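Local coordinates for protein domain of Unknown Function with a Cystatin-Like Fold (Nostoc punctiforme, PDB 2RGQ) that is of unknown function but has the cystatin-like fold of the SnoaL-like, NTF2-type families, whose cone-shaped domains often enclose a small-molecule pocket, at residues G39-W45 with I121-V127; A16-E20 with Y31-F35; G68-S74 with Y90-R96; D8-I12 with K113-W118. One frame throughout, in Å; residues are numbered along the deposited sequence. Where two conformers were deposited one is given.

Contact 1: residues G39-W45 with I121-V127; sequences GALQGFW and ILRQIEV
Strand 39-43 pairs in parallel with the last part of strand 117-127 inside the mixed sheet. Four backbone bonds join them: A40 N to I121 O, R123 N to A40 O, Q42 N to R123 O (2.8 Å) and I125 N to Q42 O. On the face with A40 and L122, the amides of Q42 and Q124 run alongside each other with planes 22° apart. Q124 NE2 gives a hydrogen to Q42 OE1 at 2.9 Å, in the plane of its own amide but tilted from that of Q42. Q42 has CG anti to its N (chi1 -174°) and an extended chain, which carries OE1 out to that meeting point. A leucine in place of Q124 would probably leave Q42 OE1 without this donor and leave the amide of Q42 freer to turn. On the other face L41 CD1 lies against R123 CG at 3.6 Å and I125 CD1 at 3.8 Å, while the guanidinium of R123 runs on inward to D109 and E20. Past the last backbone bond, a water links F44 N, I125 O and V127 N, and V127 CG2 sits at the edge of the F44 ring, 3.9 Å from CE2. Against strand 101-114, I121 and L122 both face Q110 in a classic beta bulge. The parallel pair of 39-43 with 117-127 belongs to the curved mixed sheet of the cystatin-like (NTF2-type) fold.

Contact 2: residues A16-E20 with Y31-F35; sequences AARFE and YLATF
One face of the F19 ring lies against Y31 CE1, which is offset toward the rim of that ring and 3.4 Å from F19 CE2. The planes are 49° apart, an oblique pairing that is neither a stack nor edge-to-face. Both rings swing out anti to their own backbone nitrogens and run the same way, side by side, from their two helices. F35 closes in from another direction: its CZ meets the F19 edge, near the ring plane, 3.7 Å from CE2. This is the aromatic core between the long helix 6-25 and the short helix 28-32 of the cystatin-like fold, where the helices pack over the concave side of the sheet; L41 touches all three rings, and R123 makes a cation-pi contact with F19. An alanine in place of F19 would probably open a gap between Y31 and F35 and take from R123 its aromatic partner. Beside this, T34 packs against R18, which is partly exposed. T34 CG2 is 3.6 Å from R18 CB and also lies over the centre of one guanidinium face, 3.9 Å above the plane, because the arginine chain bends at chi3 (62°) and folds back across the methyl. T34 OG1 turns the other way and donates to Y31 O at 2.8 Å, a carbonyl that T34 N also reaches. At the arginine's end, a water that accepts from R18 NH1 lies 2.8 Å from A33 O and links the two segments.

Contact 3: residues G68-S74 with Y90-R96; sequences GKRHCSS and YLTVVNR
H71 and V93 make the tight part of this antiparallel pairing, side by side on one face of the sheet. V93 CG1 sits over the centre of the imidazole, 3.9 Å from its centroid, in a CH-pi contact, while V93 CG2 reaches H71 CD2 at 3.5 Å. L91 CD1 comes up at the ring's edge. V93 CG1 also packs on K69 CB. Between the strands the backbone bonds come in pairs at R70 with V94, C72 with T92 and S74 with Y90.

The G68 end is a second closely held part. R96 N bonds G68 O at 3.0 Å, and the side chain, bent at chi3 (-64°), folds back to lay one face of its guanidinium on G68 CA; NH1 bonds K69 O in the carbonyl plane, on a lone pair, at 2.9 Å. K69 bends at chi2 (-54°) to run alongside N95, its NZ bonding OD1 at 2.7 Å from above the amide plane. R96 CD covers one face of the R70 guanidinium, which is salt-bridged to D128 of the second subunit. The looser part is where water takes over: one water donates to C72 O and bonds both hydroxyls, T92 OG1 and S74 OG; another joins S73 OG to Y90 O; a third, outside the R96 end, joins G68 N to R96 NH2. Y90 OH bonds D24 of the third subunit. Within the chain, these strands form the hairpin of 69-80 and 84-95; helix 6-25 covers the H71 face, with D24 bonding H71 ND1, and strand 101-114 pairs with 84-95 along its other edge.

Contact 4: residues D8-I12 with K113-W118; sequences DKLEI and KINGKW
D8 OD1 takes two donors, K113 NZ at 2.8 Å in a salt bridge and W118 NE1 at 3.1 Å, both from the same face of the carboxylate. The contact ties the first turns of helix 6-25 to the tight hairpin of strands 101-114 and 117-127, a type I' turn from I114 to K117, at one end of the cystatin-like fold. The indole of W118 is what the helix residues D8, E11 and I12 close on. D8 lies at the edge of its indole, and the N-H points at OD1 within the ring plane, with the carboxylate turned 74° to the ring. That edge also meets E11, whose CD comes to 3.5 Å from W118 CD1. Over one face, I12 CD1 sits above the six-membered ring, 3.8 Å from its centroid and almost on the normal, a CH-pi contact; K113 CE lies against the opposite face, near the rim, so the indole is held between an isoleucine and a lysine chain. The lysine bends at chi3 (-75°) to bring its NZ round to D8, and that NZ also bonds Y82 O. E11, its side chain stretched out away from the backbone N (chi1 -162°), reaches past the ring to the backbone, where OE2 accepts from W118 N at 2.9 Å in a nearly straight bond, from above the carboxylate plane. Water bridges complete the E11 end: one joins OE2 to K117 NZ and W118 O, while another donates to both E11 OE1, at 2.6 Å, and G116 O.

In the fold
Contact 2 is the most buried and nearest the chain's centre, held mainly by aromatic and methyl packing; contact 1 is partly buried and rests on backbone bonds, and R123 joins the two through its salt bridge to E20. Contacts 1 and 3 are both strand pairings in one sheet, parallel in the first and antiparallel in the second, whereas contacts 2 and 4 both use helix 6-25. Contact 4, farthest out, relies on carboxylates and an indole at the tip of a hairpin, and lies across the chain's centre from contact 3. Of the four, contact 3 has the richest dealings with other subunits; contact 1 meets none.

Contact 1: residues G39-W45 with I121-V127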
# COMPACT_ATOMS: atom_id res chain seq x y z
N GLY B 39 24.59 -7.88 -0.17
CA GLY B 39 23.26 -7.97 0.37
C GLY B 39 22.75 -9.39 0.38
O GLY B 39 23.22 -10.21 -0.39
N ALA B 40 21.74 -9.66 1.22
CA ALA B 40 21.23 -11.00 1.38
C ALA B 40 19.71 -11.03 1.45
O ALA B 40 19.09 -10.04 1.85
CB ALA B 40 21.80 -11.66 2.62
N LEU B 41 19.15 -12.16 1.00
CA LEU B 41 17.71 -12.48 1.09
C LEU B 41 17.58 -13.79 1.83
O LEU B 41 18.19 -14.81 1.40
CB LEU B 41 17.08 -12.65 -0.29
CG LEU B 41 15.57 -13.04 -0.31
CD1 LEU B 41 14.69 -12.09 0.44
CD2 LEU B 41 15.06 -13.19 -1.76
N GLN B 42 16.80 -13.78 2.93
CA GLN B 42 16.53 -14.98 3.72
C GLN B 42 15.04 -15.23 3.85
O GLN B 42 14.30 -14.32 4.14
CB GLN B 42 17.08 -14.83 5.14
CG GLN B 42 16.98 -16.08 6.00
CD GLN B 42 17.72 -15.94 7.30
OE1 GLN B 42 17.93 -14.82 7.81
NE2 GLN B 42 18.16 -17.07 7.84
N GLY B 43 14.65 -16.50 3.71
CA GLY B 43 13.29 -16.97 3.97
C GLY B 43 13.39 -18.41 4.46
O GLY B 43 14.49 -18.92 4.68
N PHE B 44 12.27 -19.10 4.63
CA PHE B 44 12.28 -20.49 5.09
C PHE B 44 13.12 -21.38 4.18
O PHE B 44 13.65 -22.37 4.63
CB PHE B 44 10.84 -21.07 5.23
CG PHE B 44 10.11 -21.25 3.92
CD1 PHE B 44 10.28 -22.42 3.15
CD2 PHE B 44 9.25 -20.28 3.45
CE1 PHE B 44 9.63 -22.57 1.94
CE2 PHE B 44 8.59 -20.41 2.25
CZ PHE B 44 8.79 -21.57 1.47
N TRP B 45 13.16 -21.04 2.88
CA TRP B 45 13.90 -21.78 1.83
C TRP B 45 15.45 -21.72 1.92
O TRP B 45 16.15 -22.54 1.29
CB TRP B 45 13.42 -21.32 0.44
CG TRP B 45 13.65 -19.89 0.21
CD1 TRP B 45 14.84 -19.28 -0.11
CD2 TRP B 45 12.71 -18.85 0.43
NE1 TRP B 45 14.67 -17.93 -0.13
CE2 TRP B 45 13.37 -17.63 0.20
CE3 TRP B 45 11.37 -18.82 0.82
CZ2 TRP B 45 12.72 -16.40 0.30
CZ3 TRP B 45 10.72 -17.61 0.92
CH2 TRP B 45 11.39 -16.41 0.68
N ILE B 121 20.50 -4.54 2.67
CA ILE B 121 21.59 -5.34 3.25
C ILE B 121 21.08 -6.74 3.60
O ILE B 121 21.77 -7.75 3.40
CB ILE B 121 22.16 -4.70 4.55
CG1 ILE B 121 22.76 -3.31 4.22
CG2 ILE B 121 23.18 -5.67 5.26
CD1 ILE B 121 23.90 -3.31 3.18
N LEU B 122 19.90 -6.79 4.21
CA LEU B 122 19.30 -8.04 4.57
C LEU B 122 17.82 -7.93 4.54
O LEU B 122 17.24 -7.14 5.28
CB LEU B 122 19.72 -8.48 5.98
CG LEU B 122 19.07 -9.77 6.51
CD1 LEU B 122 19.34 -10.96 5.60
CD2 LEU B 122 19.61 -10.05 7.87
N ARG B 123 17.20 -8.74 3.70
CA ARG B 123 15.74 -8.85 3.66
C ARG B 123 15.38 -10.24 4.17
O ARG B 123 15.85 -11.25 3.63
CB ARG B 123 15.21 -8.59 2.25
CG ARG B 123 13.75 -9.03 2.11
CD ARG B 123 13.11 -8.56 0.86
NE ARG B 123 12.55 -7.23 1.10
CZ ARG B 123 11.43 -6.77 0.56
NH1 ARG B 123 10.73 -7.46 -0.33
NH2 ARG B 123 11.00 -5.58 0.91
N GLN B 124 14.56 -10.27 5.24
CA GLN B 124 14.07 -11.50 5.86
C GLN B 124 12.56 -11.56 5.67
O GLN B 124 11.84 -10.66 6.11
CB GLN B 124 14.41 -11.54 7.34
CG GLN B 124 15.90 -11.79 7.57
CD GLN B 124 16.29 -11.69 9.01
OE1 GLN B 124 16.07 -10.66 9.61
NE2 GLN B 124 16.95 -12.70 9.55
N ILE B 125 12.12 -12.58 4.95
CA ILE B 125 10.70 -12.82 4.66
C ILE B 125 10.22 -13.97 5.54
O ILE B 125 10.79 -15.06 5.51
CB ILE B 125 10.50 -13.15 3.16
CG1 ILE B 125 11.07 -12.03 2.28
CG2 ILE B 125 9.01 -13.38 2.88
CD1 ILE B 125 10.91 -12.17 0.81
N GLU B 126 9.17 -13.71 6.33
CA GLU B 126 8.59 -14.67 7.27
C GLU B 126 7.24 -14.99 6.70
O GLU B 126 6.27 -14.26 6.93
CB GLU B 126 8.53 -14.04 8.67
CG GLU B 126 9.91 -13.65 9.18
CD GLU B 126 9.94 -13.11 10.62
OE1 GLU B 126 8.86 -12.82 11.20
OE2 GLU B 126 11.07 -12.97 11.17
N VAL B 127 7.20 -16.07 5.91
CA VAL B 127 6.00 -16.47 5.20
C VAL B 127 4.90 -17.00 6.11
O VAL B 127 5.17 -17.84 7.03
CB VAL B 127 6.39 -17.53 4.09
CG1 VAL B 127 5.16 -18.17 3.47
CG2 VAL B 127 7.27 -16.87 3.02
O HOH W 1 9.87 -17.50 5.52

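Contact 2: residues A16-E20 with Y31-F35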
# COMPACT_ATOMS: atom_id res chain seq x y z
N ALA B 16 11.53 -1.91 -1.66
CA ALA B 16 10.53 -2.98 -1.60
C ALA B 16 9.72 -3.03 -2.91
O ALA B 16 9.56 -4.09 -3.51
CB ALA B 16 9.61 -2.79 -0.44
N ALA B 17 9.23 -1.87 -3.35
CA ALA B 17 8.46 -1.75 -4.59
C ALA B 17 9.27 -2.21 -5.80
O ALA B 17 8.79 -3.02 -6.60
CB ALA B 17 7.91 -0.31 -4.77
N ARG B 18 10.55 -1.83 -5.86
CA ARG B 18 11.46 -2.27 -6.94
C ARG B 18 11.74 -3.79 -6.92
O ARG B 18 11.65 -4.44 -7.96
CB ARG B 18 12.77 -1.48 -6.90
CG ARG B 18 12.62 -0.05 -7.36
CD ARG B 18 13.82 0.77 -6.92
NE ARG B 18 15.08 0.29 -7.50
CZ ARG B 18 16.29 0.45 -6.96
NH1 ARG B 18 16.45 1.05 -5.80
NH2 ARG B 18 17.37 -0.01 -7.58
N PHE B 19 12.01 -4.34 -5.73
CA PHE B 19 12.18 -5.78 -5.52
C PHE B 19 10.97 -6.54 -6.04
O PHE B 19 11.12 -7.50 -6.84
CB PHE B 19 12.36 -6.05 -4.00
CG PHE B 19 12.54 -7.50 -3.61
CD1 PHE B 19 11.46 -8.37 -3.55
CD2 PHE B 19 13.75 -7.96 -3.13
CE1 PHE B 19 11.59 -9.68 -3.15
CE2 PHE B 19 13.87 -9.33 -2.70
CZ PHE B 19 12.81 -10.15 -2.70
N GLU B 20 9.79 -6.14 -5.57
CA GLU B 20 8.57 -6.86 -5.93
C GLU B 20 8.20 -6.76 -7.41
O GLU B 20 7.89 -7.77 -8.06
CB GLU B 20 7.38 -6.44 -5.04
CG GLU B 20 7.54 -6.73 -3.51
CD GLU B 20 8.03 -8.14 -3.17
OE1 GLU B 20 7.96 -9.08 -4.01
OE2 GLU B 20 8.50 -8.33 -2.01
N TYR B 31 16.02 -6.22 -10.18
CA TYR B 31 15.96 -6.91 -8.91
C TYR B 31 17.30 -6.80 -8.17
O TYR B 31 17.34 -6.35 -6.98
CB TYR B 31 15.59 -8.38 -9.12
CG TYR B 31 15.64 -9.26 -7.87
CD1 TYR B 31 14.53 -9.36 -7.02
CD2 TYR B 31 16.77 -10.04 -7.58
CE1 TYR B 31 14.53 -10.20 -5.93
CE2 TYR B 31 16.80 -10.87 -6.48
CZ TYR B 31 15.66 -10.96 -5.64
OH TYR B 31 15.61 -11.78 -4.52
N LEU B 32 18.37 -7.14 -8.86
CA LEU B 32 19.70 -7.15 -8.26
C LEU B 32 20.17 -5.78 -7.80
O LEU B 32 20.84 -5.67 -6.80
CB LEU B 32 20.74 -7.80 -9.20
CG LEU B 32 20.59 -9.31 -9.39
CD1 LEU B 32 21.51 -9.76 -10.60
CD2 LEU B 32 20.83 -10.12 -8.06
N ALA B 33 19.74 -4.74 -8.52
CA ALA B 33 20.07 -3.34 -8.21
C ALA B 33 19.61 -2.86 -6.83
O ALA B 33 20.12 -1.85 -6.29
CB ALA B 33 19.46 -2.46 -9.27
N THR B 34 18.55 -3.49 -6.32
CA THR B 34 18.02 -3.16 -4.98
C THR B 34 18.93 -3.64 -3.84
O THR B 34 18.82 -3.14 -2.73
CB THR B 34 16.59 -3.76 -4.75
OG1 THR B 34 16.66 -5.18 -4.58
CG2 THR B 34 15.64 -3.35 -5.88
N PHE B 35 19.83 -4.57 -4.11
CA PHE B 35 20.71 -5.13 -3.11
C PHE B 35 22.10 -4.51 -3.12
O PHE B 35 22.67 -4.24 -4.19
CB PHE B 35 20.91 -6.64 -3.29
CG PHE B 35 19.73 -7.46 -2.87
CD1 PHE B 35 19.61 -7.89 -1.56
CD2 PHE B 35 18.74 -7.79 -3.80
CE1 PHE B 35 18.53 -8.62 -1.17
CE2 PHE B 35 17.63 -8.52 -3.40
CZ PHE B 35 17.54 -8.94 -2.08
O HOH W 2 19.23 0.33 -4.79

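Contact 3: residues G68-S74 with Y90-R96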
# COMPACT_ATOMS: atom_id res chain seq x y z
N GLY B 68 4.17 -15.55 -11.94
CA GLY B 68 2.78 -15.36 -12.30
C GLY B 68 1.90 -14.70 -11.26
O GLY B 68 0.66 -14.91 -11.27
N LYS B 69 2.52 -13.81 -10.45
CA LYS B 69 1.87 -13.16 -9.35
C LYS B 69 1.98 -11.64 -9.38
O LYS B 69 2.62 -11.06 -10.26
CB LYS B 69 2.53 -13.58 -8.02
CG LYS B 69 2.79 -15.10 -7.77
CD LYS B 69 1.55 -15.99 -7.94
CE LYS B 69 1.76 -17.41 -7.41
NZ LYS B 69 0.64 -18.31 -7.84
N ARG B 70 1.30 -11.03 -8.42
CA ARG B 70 1.52 -9.66 -8.03
C ARG B 70 1.89 -9.74 -6.56
O ARG B 70 1.11 -10.24 -5.76
CB ARG B 70 0.30 -8.76 -8.23
CG ARG B 70 -0.08 -8.42 -9.68
CD ARG B 70 1.03 -7.70 -10.41
NE ARG B 70 0.71 -7.52 -11.81
CZ ARG B 70 1.61 -7.27 -12.77
NH1 ARG B 70 2.91 -7.08 -12.50
NH2 ARG B 70 1.19 -7.15 -14.01
N HIS B 71 3.11 -9.35 -6.25
CA HIS B 71 3.63 -9.19 -4.90
C HIS B 71 3.47 -7.72 -4.47
O HIS B 71 4.05 -6.84 -5.09
CB HIS B 71 5.11 -9.55 -4.87
CG HIS B 71 5.39 -11.01 -5.03
ND1 HIS B 71 5.38 -11.63 -6.26
CD2 HIS B 71 5.71 -11.97 -4.13
CE1 HIS B 71 5.68 -12.91 -6.10
NE2 HIS B 71 5.90 -13.14 -4.82
N CYS B 72 2.70 -7.45 -3.42
CA CYS B 72 2.40 -6.08 -2.97
C CYS B 72 2.92 -5.83 -1.58
O CYS B 72 2.75 -6.67 -0.71
CB CYS B 72 0.89 -5.83 -2.94
SG CYS B 72 0.02 -6.22 -4.44
N SER B 73 3.54 -4.66 -1.42
CA SER B 73 4.09 -4.18 -0.16
C SER B 73 3.10 -3.22 0.51
O SER B 73 2.52 -2.37 -0.18
CB SER B 73 5.43 -3.48 -0.42
OG SER B 73 6.01 -2.98 0.77
N SER B 74 2.94 -3.33 1.84
CA SER B 74 2.05 -2.44 2.61
C SER B 74 2.53 -2.30 4.05
O SER B 74 3.40 -3.05 4.45
CB SER B 74 0.62 -2.93 2.62
OG SER B 74 0.45 -4.15 3.32
N TYR B 90 4.45 -5.57 5.26
CA TYR B 90 3.75 -6.75 4.87
C TYR B 90 3.91 -7.00 3.40
O TYR B 90 4.03 -6.07 2.65
CB TYR B 90 2.25 -6.60 5.11
CG TYR B 90 1.80 -6.71 6.55
CD1 TYR B 90 2.64 -7.14 7.57
CD2 TYR B 90 0.47 -6.48 6.84
CE1 TYR B 90 2.16 -7.34 8.85
CE2 TYR B 90 -0.02 -6.68 8.12
CZ TYR B 90 0.83 -7.08 9.12
OH TYR B 90 0.39 -7.28 10.39
N LEU B 91 3.82 -8.28 3.05
CA LEU B 91 3.84 -8.75 1.69
C LEU B 91 2.58 -9.56 1.52
O LEU B 91 2.28 -10.43 2.36
CB LEU B 91 5.06 -9.62 1.41
CG LEU B 91 5.22 -10.25 0.01
CD1 LEU B 91 5.26 -9.18 -1.03
CD2 LEU B 91 6.48 -11.14 -0.03
N THR B 92 1.77 -9.21 0.52
CA THR B 92 0.62 -10.02 0.14
C THR B 92 0.78 -10.39 -1.34
O THR B 92 1.23 -9.57 -2.14
CB THR B 92 -0.71 -9.30 0.41
OG1 THR B 92 -0.66 -7.98 -0.14
CG2 THR B 92 -0.93 -9.22 1.94
N VAL B 93 0.44 -11.63 -1.70
CA VAL B 93 0.66 -12.15 -3.02
C VAL B 93 -0.67 -12.66 -3.58
O VAL B 93 -1.41 -13.39 -2.90
CB VAL B 93 1.73 -13.27 -3.00
CG1 VAL B 93 2.16 -13.67 -4.45
CG2 VAL B 93 2.96 -12.88 -2.14
N VAL B 94 -0.95 -12.30 -4.83
CA VAL B 94 -2.15 -12.73 -5.53
C VAL B 94 -1.74 -13.22 -6.91
O VAL B 94 -0.66 -12.88 -7.39
CB VAL B 94 -3.21 -11.58 -5.65
CG1 VAL B 94 -3.52 -11.04 -4.27
CG2 VAL B 94 -2.77 -10.47 -6.59
N ASN B 95 -2.61 -14.02 -7.52
CA ASN B 95 -2.36 -14.55 -8.83
C ASN B 95 -2.74 -13.58 -9.91
O ASN B 95 -3.72 -12.93 -9.79
CB ASN B 95 -3.15 -15.83 -9.03
CG ASN B 95 -2.69 -16.93 -8.11
OD1 ASN B 95 -1.58 -16.85 -7.56
ND2 ASN B 95 -3.50 -17.98 -7.96
N ARG B 96 -1.96 -13.52 -10.97
CA ARG B 96 -2.31 -12.72 -12.14
C ARG B 96 -3.27 -13.40 -13.10
O ARG B 96 -3.99 -12.73 -13.82
CB ARG B 96 -1.07 -12.44 -12.97
CG ARG B 96 -0.04 -11.62 -12.28
CD ARG B 96 0.93 -10.93 -13.25
NE ARG B 96 1.77 -11.83 -14.04
CZ ARG B 96 3.07 -12.09 -13.86
NH1 ARG B 96 3.77 -11.66 -12.82
NH2 ARG B 96 3.67 -12.90 -14.73
O HOH W 3 6.29 -13.83 -13.21
O HOH W 4 0.79 -5.93 1.35
O HOH W 5 6.85 -5.73 1.92

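Contact 4: residues D8-I12 with K113-W118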
# COMPACT_ATOMS: atom_id res chain seq x y z
N ASP B 8 14.58 10.01 2.21
CA ASP B 8 15.19 8.71 2.55
C ASP B 8 14.12 7.62 2.74
O ASP B 8 14.25 6.51 2.21
CB ASP B 8 16.04 8.73 3.85
CG ASP B 8 17.32 9.56 3.74
OD1 ASP B 8 17.98 9.59 2.68
OD2 ASP B 8 17.70 10.20 4.78
N LYS B 9 13.10 7.90 3.53
CA LYS B 9 12.00 6.95 3.76
C LYS B 9 11.33 6.50 2.46
O LYS B 9 11.08 5.31 2.25
CB LYS B 9 10.97 7.55 4.73
CG LYS B 9 11.52 7.67 6.20
CD LYS B 9 10.35 7.83 7.19
CE LYS B 9 10.78 7.55 8.63
NZ LYS B 9 9.55 7.43 9.49
N LEU B 10 11.02 7.47 1.58
CA LEU B 10 10.40 7.17 0.29
C LEU B 10 11.31 6.28 -0.57
O LEU B 10 10.83 5.29 -1.17
CB LEU B 10 10.00 8.44 -0.43
CG LEU B 10 8.89 9.26 0.18
CD1 LEU B 10 8.87 10.64 -0.41
CD2 LEU B 10 7.51 8.59 -0.03
N GLU B 11 12.60 6.58 -0.59
CA GLU B 11 13.61 5.74 -1.30
C GLU B 11 13.69 4.34 -0.71
O GLU B 11 13.79 3.35 -1.44
CB GLU B 11 15.00 6.40 -1.32
CG GLU B 11 15.95 5.82 -2.40
CD GLU B 11 17.34 6.42 -2.43
OE1 GLU B 11 17.43 7.62 -2.11
OE2 GLU B 11 18.34 5.70 -2.74
N ILE B 12 13.64 4.23 0.61
CA ILE B 12 13.69 2.89 1.24
C ILE B 12 12.41 2.09 0.89
O ILE B 12 12.50 0.89 0.61
CB ILE B 12 13.89 3.01 2.77
CG1 ILE B 12 15.28 3.57 3.10
CG2 ILE B 12 13.68 1.71 3.51
CD1 ILE B 12 15.38 4.15 4.50
N LYS B 113 22.75 3.21 3.33
CA LYS B 113 23.08 4.20 2.30
C LYS B 113 24.55 4.00 1.99
O LYS B 113 25.40 4.16 2.86
CB LYS B 113 22.79 5.59 2.78
CG LYS B 113 23.08 6.67 1.79
CD LYS B 113 22.67 8.03 2.28
CE LYS B 113 21.18 8.23 2.23
NZ LYS B 113 20.78 9.45 3.06
N ILE B 114 24.83 3.63 0.73
CA ILE B 114 26.18 3.39 0.22
C ILE B 114 26.39 4.28 -1.03
O ILE B 114 25.61 4.24 -1.96
CB ILE B 114 26.41 1.89 -0.12
CG1 ILE B 114 25.90 0.99 1.02
CG2 ILE B 114 27.89 1.64 -0.44
CD1 ILE B 114 26.05 -0.54 0.79
N ASN B 115 27.45 5.09 -1.00
CA ASN B 115 27.74 6.04 -2.07
C ASN B 115 26.49 6.86 -2.46
O ASN B 115 26.20 7.08 -3.64
CB ASN B 115 28.33 5.35 -3.29
CG ASN B 115 29.51 4.46 -2.96
OD1 ASN B 115 30.36 4.76 -2.11
ND2 ASN B 115 29.59 3.37 -3.65
N GLY B 116 25.75 7.27 -1.44
CA GLY B 116 24.59 8.11 -1.58
C GLY B 116 23.26 7.52 -1.97
O GLY B 116 22.30 8.29 -2.17
N LYS B 117 23.18 6.20 -2.05
CA LYS B 117 21.97 5.49 -2.43
C LYS B 117 21.63 4.42 -1.44
O LYS B 117 22.55 3.75 -0.95
CB LYS B 117 22.23 4.84 -3.78
CG LYS B 117 21.08 4.08 -4.38
CD LYS B 117 21.31 3.93 -5.88
CE LYS B 117 20.32 2.96 -6.51
NZ LYS B 117 18.91 3.37 -6.36
N TRP B 118 20.32 4.18 -1.24
CA TRP B 118 19.89 3.13 -0.31
C TRP B 118 19.86 1.79 -1.01
O TRP B 118 19.46 1.67 -2.19
CB TRP B 118 18.51 3.40 0.30
CG TRP B 118 18.49 4.54 1.22
CD1 TRP B 118 18.16 5.81 0.91
CD2 TRP B 118 18.80 4.52 2.61
NE1 TRP B 118 18.20 6.60 2.03
CE2 TRP B 118 18.62 5.83 3.09
CE3 TRP B 118 19.24 3.54 3.49
CZ2 TRP B 118 18.85 6.19 4.44
CZ3 TRP B 118 19.47 3.87 4.84
CH2 TRP B 118 19.28 5.19 5.30
O HOH W 6 17.79 3.16 -3.64
O HOH W 7 19.73 8.71 -1.38